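Local coordinates for protein cysteine synthase (Helicobacter pylori, PDB 6AHI) that catalyses the pyridoxal-phosphate-dependent formation of L-cysteine and acetate from O-acetyl-L-serine and hydrogen sulfide, and also has cystathionine beta-synthase activity, at residues Gly203-Leu211 against His219-Pro230. Residues are numbered along the deposited sequence; the frame is centred on the assembly and turned at random.
Sequences GVEPEGSIL and HEIEGIGVEFIP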
loop_
_atom_site.group_PDB
_atom_site.type_symbol
_atom_site.label_atom_id
_atom_site.label_comp_id
_atom_site.label_asym_id
_atom_site.label_seq_id
_atom_site.Cartn_x
_atom_site.Cartn_y
_atom_site.Cartn_z
ATOM N N GLY A 203 3.819 16.345 20.859
ATOM C CA GLY A 203 4.771 15.890 19.852
ATOM C C GLY A 203 5.423 14.602 20.314
ATOM O O GLY A 203 5.626 14.413 21.506
ATOM N N VAL A 204 5.720 13.695 19.384
ATOM C CA VAL A 204 6.191 12.377 19.758
ATOM C C VAL A 204 7.585 12.182 19.162
ATOM O O VAL A 204 7.788 12.488 18.014
ATOM C CB VAL A 204 5.213 11.301 19.276
ATOM C CG1 VAL A 204 5.654 9.907 19.677
ATOM C CG2 VAL A 204 3.799 11.596 19.755
ATOM N N GLU A 205 8.508 11.670 19.984
ATOM C CA GLU A 205 9.886 11.432 19.597
ATOM C C GLU A 205 10.300 10.086 20.168
ATOM O O GLU A 205 9.771 9.645 21.189
ATOM C CB GLU A 205 10.802 12.532 20.145
ATOM C CG GLU A 205 10.767 12.626 21.672
ATOM C CD GLU A 205 11.865 13.430 22.360
ATOM O OE1 GLU A 205 12.666 14.055 21.637
ATOM O OE2 GLU A 205 11.897 13.439 23.623
ATOM N N PRO A 206 11.261 9.402 19.530
ATOM C CA PRO A 206 11.854 8.192 20.096
ATOM C C PRO A 206 12.931 8.542 21.131
ATOM O O PRO A 206 13.441 9.647 21.131
ATOM C CB PRO A 206 12.498 7.537 18.866
ATOM C CG PRO A 206 12.958 8.724 18.051
ATOM C CD PRO A 206 11.865 9.766 18.238
ATOM N N GLU A 207 13.256 7.574 21.992
ATOM C CA GLU A 207 14.433 7.654 22.878
ATOM C C GLU A 207 15.633 8.011 22.005
ATOM O O GLU A 207 15.745 7.532 20.869
ATOM C CB GLU A 207 14.668 6.343 23.635
ATOM C CG GLU A 207 14.928 5.156 22.714
ATOM C CD GLU A 207 15.343 3.869 23.415
ATOM O OE1 GLU A 207 16.031 3.979 24.471
ATOM O OE2 GLU A 207 15.027 2.767 22.895
ATOM N N GLY A 208 16.496 8.887 22.546
ATOM C CA GLY A 208 17.673 9.376 21.856
ATOM C C GLY A 208 17.414 10.629 21.038
ATOM O O GLY A 208 18.326 11.140 20.381
ATOM N N SER A 209 16.171 11.129 21.073
ATOM C CA SER A 209 15.815 12.460 20.582
ATOM C C SER A 209 15.873 13.435 21.776
ATOM O O SER A 209 15.792 12.995 22.912
ATOM C CB SER A 209 14.436 12.382 19.932
ATOM O OG SER A 209 14.078 13.574 19.260
ATOM N N ILE A 210 15.944 14.749 21.540
ATOM C CA ILE A 210 16.328 15.713 22.632
ATOM C C ILE A 210 15.161 16.565 23.174
ATOM O O ILE A 210 15.379 17.356 24.071
ATOM C CB ILE A 210 17.494 16.619 22.165
ATOM C CG1 ILE A 210 17.179 17.350 20.850
ATOM C CG2 ILE A 210 18.782 15.818 22.086
ATOM C CD1 ILE A 210 16.070 18.373 20.954
ATOM N N LEU A 211 13.925 16.407 22.673
ATOM C CA LEU A 211 12.864 17.416 22.954
ATOM C C LEU A 211 12.498 17.444 24.446
ATOM O O LEU A 211 12.155 18.508 24.966
ATOM C CB LEU A 211 11.641 17.155 22.067
ATOM C CG LEU A 211 11.822 17.518 20.584
ATOM C CD1 LEU A 211 10.672 17.008 19.727
ATOM C CD2 LEU A 211 11.984 19.012 20.397
ATOM N N HIS A 219 18.408 5.357 17.459
ATOM C CA HIS A 219 17.123 4.754 17.763
ATOM C C HIS A 219 16.707 3.939 16.539
ATOM O O HIS A 219 16.933 4.379 15.429
ATOM C CB HIS A 219 16.093 5.843 18.131
ATOM C CG HIS A 219 16.011 6.972 17.149
ATOM N ND1 HIS A 219 15.264 6.893 15.986
ATOM C CD2 HIS A 219 16.598 8.195 17.143
ATOM C CE1 HIS A 219 15.409 8.010 15.299
ATOM N NE2 HIS A 219 16.217 8.824 15.987
ATOM N N GLU A 220 16.119 2.758 16.751
ATOM C CA GLU A 220 15.639 1.936 15.625
ATOM C C GLU A 220 14.344 2.517 15.034
ATOM O O GLU A 220 14.087 2.314 13.845
ATOM C CB GLU A 220 15.405 0.473 16.012
ATOM C CG GLU A 220 15.295 -0.424 14.773
ATOM C CD GLU A 220 15.122 -1.932 14.935
ATOM O OE1 GLU A 220 14.225 -2.370 15.708
ATOM O OE2 GLU A 220 15.862 -2.676 14.243
ATOM N N ILE A 221 13.513 3.206 15.830
ATOM C CA ILE A 221 12.292 3.825 15.235
ATOM C C ILE A 221 12.748 4.721 14.079
ATOM O O ILE A 221 13.686 5.484 14.244
ATOM C CB ILE A 221 11.454 4.608 16.267
ATOM C CG1 ILE A 221 10.828 3.666 17.299
ATOM C CG2 ILE A 221 10.377 5.451 15.577
ATOM C CD1 ILE A 221 10.360 4.336 18.577
ATOM N N GLU A 222 12.054 4.621 12.942
ATOM C CA GLU A 222 12.420 5.312 11.721
ATOM C C GLU A 222 11.403 6.393 11.351
ATOM O O GLU A 222 10.194 6.132 11.268
ATOM C CB GLU A 222 12.477 4.304 10.574
ATOM C CG GLU A 222 13.512 3.216 10.780
ATOM C CD GLU A 222 14.299 2.798 9.555
ATOM O OE1 GLU A 222 14.313 3.552 8.561
ATOM O OE2 GLU A 222 14.894 1.713 9.604
ATOM N N GLY A 223 11.909 7.594 11.064
ATOM C CA GLY A 223 11.116 8.674 10.513
ATOM C C GLY A 223 10.930 9.825 11.485
ATOM O O GLY A 223 10.708 10.937 11.059
ATOM N N ILE A 224 11.039 9.554 12.791
ATOM C CA ILE A 224 10.866 10.575 13.803
ATOM C C ILE A 224 12.142 10.630 14.643
ATOM O O ILE A 224 12.906 9.696 14.668
ATOM C CB ILE A 224 9.612 10.336 14.684
ATOM C CG1 ILE A 224 9.682 8.996 15.419
ATOM C CG2 ILE A 224 8.334 10.458 13.869
ATOM C CD1 ILE A 224 8.673 8.849 16.525
ATOM N N GLY A 225 12.311 11.735 15.358
ATOM C CA GLY A 225 13.483 11.991 16.169
ATOM C C GLY A 225 14.204 13.211 15.664
ATOM O O GLY A 225 14.313 13.408 14.439
ATOM N N VAL A 226 14.650 14.037 16.613
ATOM C CA VAL A 226 15.417 15.220 16.324
ATOM C C VAL A 226 16.658 15.224 17.225
ATOM O O VAL A 226 16.656 14.722 18.375
ATOM C CB VAL A 226 14.585 16.501 16.526
ATOM C CG1 VAL A 226 13.249 16.408 15.819
ATOM C CG2 VAL A 226 14.382 16.810 17.989
ATOM N N GLU A 227 17.709 15.829 16.692
ATOM C CA GLU A 227 18.965 16.049 17.427
ATOM C C GLU A 227 19.089 17.519 17.869
ATOM O O GLU A 227 20.076 17.872 18.531
ATOM C CB GLU A 227 20.159 15.631 16.570
ATOM C CG GLU A 227 20.046 14.205 16.055
ATOM C CD GLU A 227 21.301 13.619 15.422
ATOM O OE1 GLU A 227 22.384 13.718 16.048
ATOM O OE2 GLU A 227 21.195 13.058 14.299
ATOM N N PHE A 228 18.095 18.346 17.516
ATOM C CA PHE A 228 17.989 19.768 17.809
ATOM C C PHE A 228 16.528 20.214 17.637
ATOM O O PHE A 228 15.714 19.489 17.054
ATOM C CB PHE A 228 18.913 20.583 16.882
ATOM C CG PHE A 228 18.749 20.308 15.403
ATOM C CD1 PHE A 228 17.612 20.722 14.724
ATOM C CD2 PHE A 228 19.750 19.674 14.689
ATOM C CE1 PHE A 228 17.475 20.489 13.365
ATOM C CE2 PHE A 228 19.602 19.428 13.330
ATOM C CZ PHE A 228 18.462 19.830 12.674
ATOM N N ILE A 229 16.215 21.426 18.109
ATOM C CA ILE A 229 14.842 22.002 18.031
ATOM C C ILE A 229 14.518 22.321 16.571
ATOM O O ILE A 229 15.266 23.036 15.917
ATOM C CB ILE A 229 14.699 23.272 18.901
ATOM C CG1 ILE A 229 15.056 23.052 20.376
ATOM C CG2 ILE A 229 13.297 23.848 18.740
ATOM C CD1 ILE A 229 14.234 21.981 21.092
ATOM N N PRO A 230 13.418 21.780 16.000
ATOM C CA PRO A 230 12.899 22.238 14.706
ATOM C C PRO A 230 12.559 23.722 14.713
ATOM O O PRO A 230 12.098 24.248 15.724
ATOM C CB PRO A 230 11.600 21.437 14.520
ATOM C CG PRO A 230 11.846 20.204 15.343
ATOM C CD PRO A 230 12.611 20.686 16.563
#
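Strand 200-206 runs into a type II beta turn from Pro206 to Ser209 beside the irregular loop 219-230, the CA atoms of Glu205 and Gly225 lying 5.0 Å apart. Pro206 is wedged into this loop: its CG sits over one face of the His219 ring, 3.5 Å from the centroid and 7° off the normal, a CH-pi contact. His219 ND1 donates to Ile221 O (2.7 Å), in the carbonyl plane and almost in the ring plane, which helps hold the ring's rotation. Apolar contacts engage the rest of the proline: CD with Ile224 CG1 (3.6 Å), CB with Ile221 CD1. The strand belongs to the mixed sheet of this fold type II PLP enzyme; Ile224 also touches Ser267, which probably binds the cofactor. A chi1 of -172°, with OG opposite the backbone N, turns Ser209 OG to Val226 N, from which it accepts a nearly straight bond (2.7 Å, 176°). Ile210 N returns a weak bond to Val226 O. Glu205 OE1 accepts from Leu211 N (2.9 Å) on the syn side, somewhat out of the carboxylate plane, while OE2 hydrogen-bonds Thr243 OG1 of strand 240-244. Val226 CG2 packs crosswise against Leu211 CG (3.7 Å) and Ile210 CD1; Leu211 CD2 reaches Ile229 CD1 (3.8 Å).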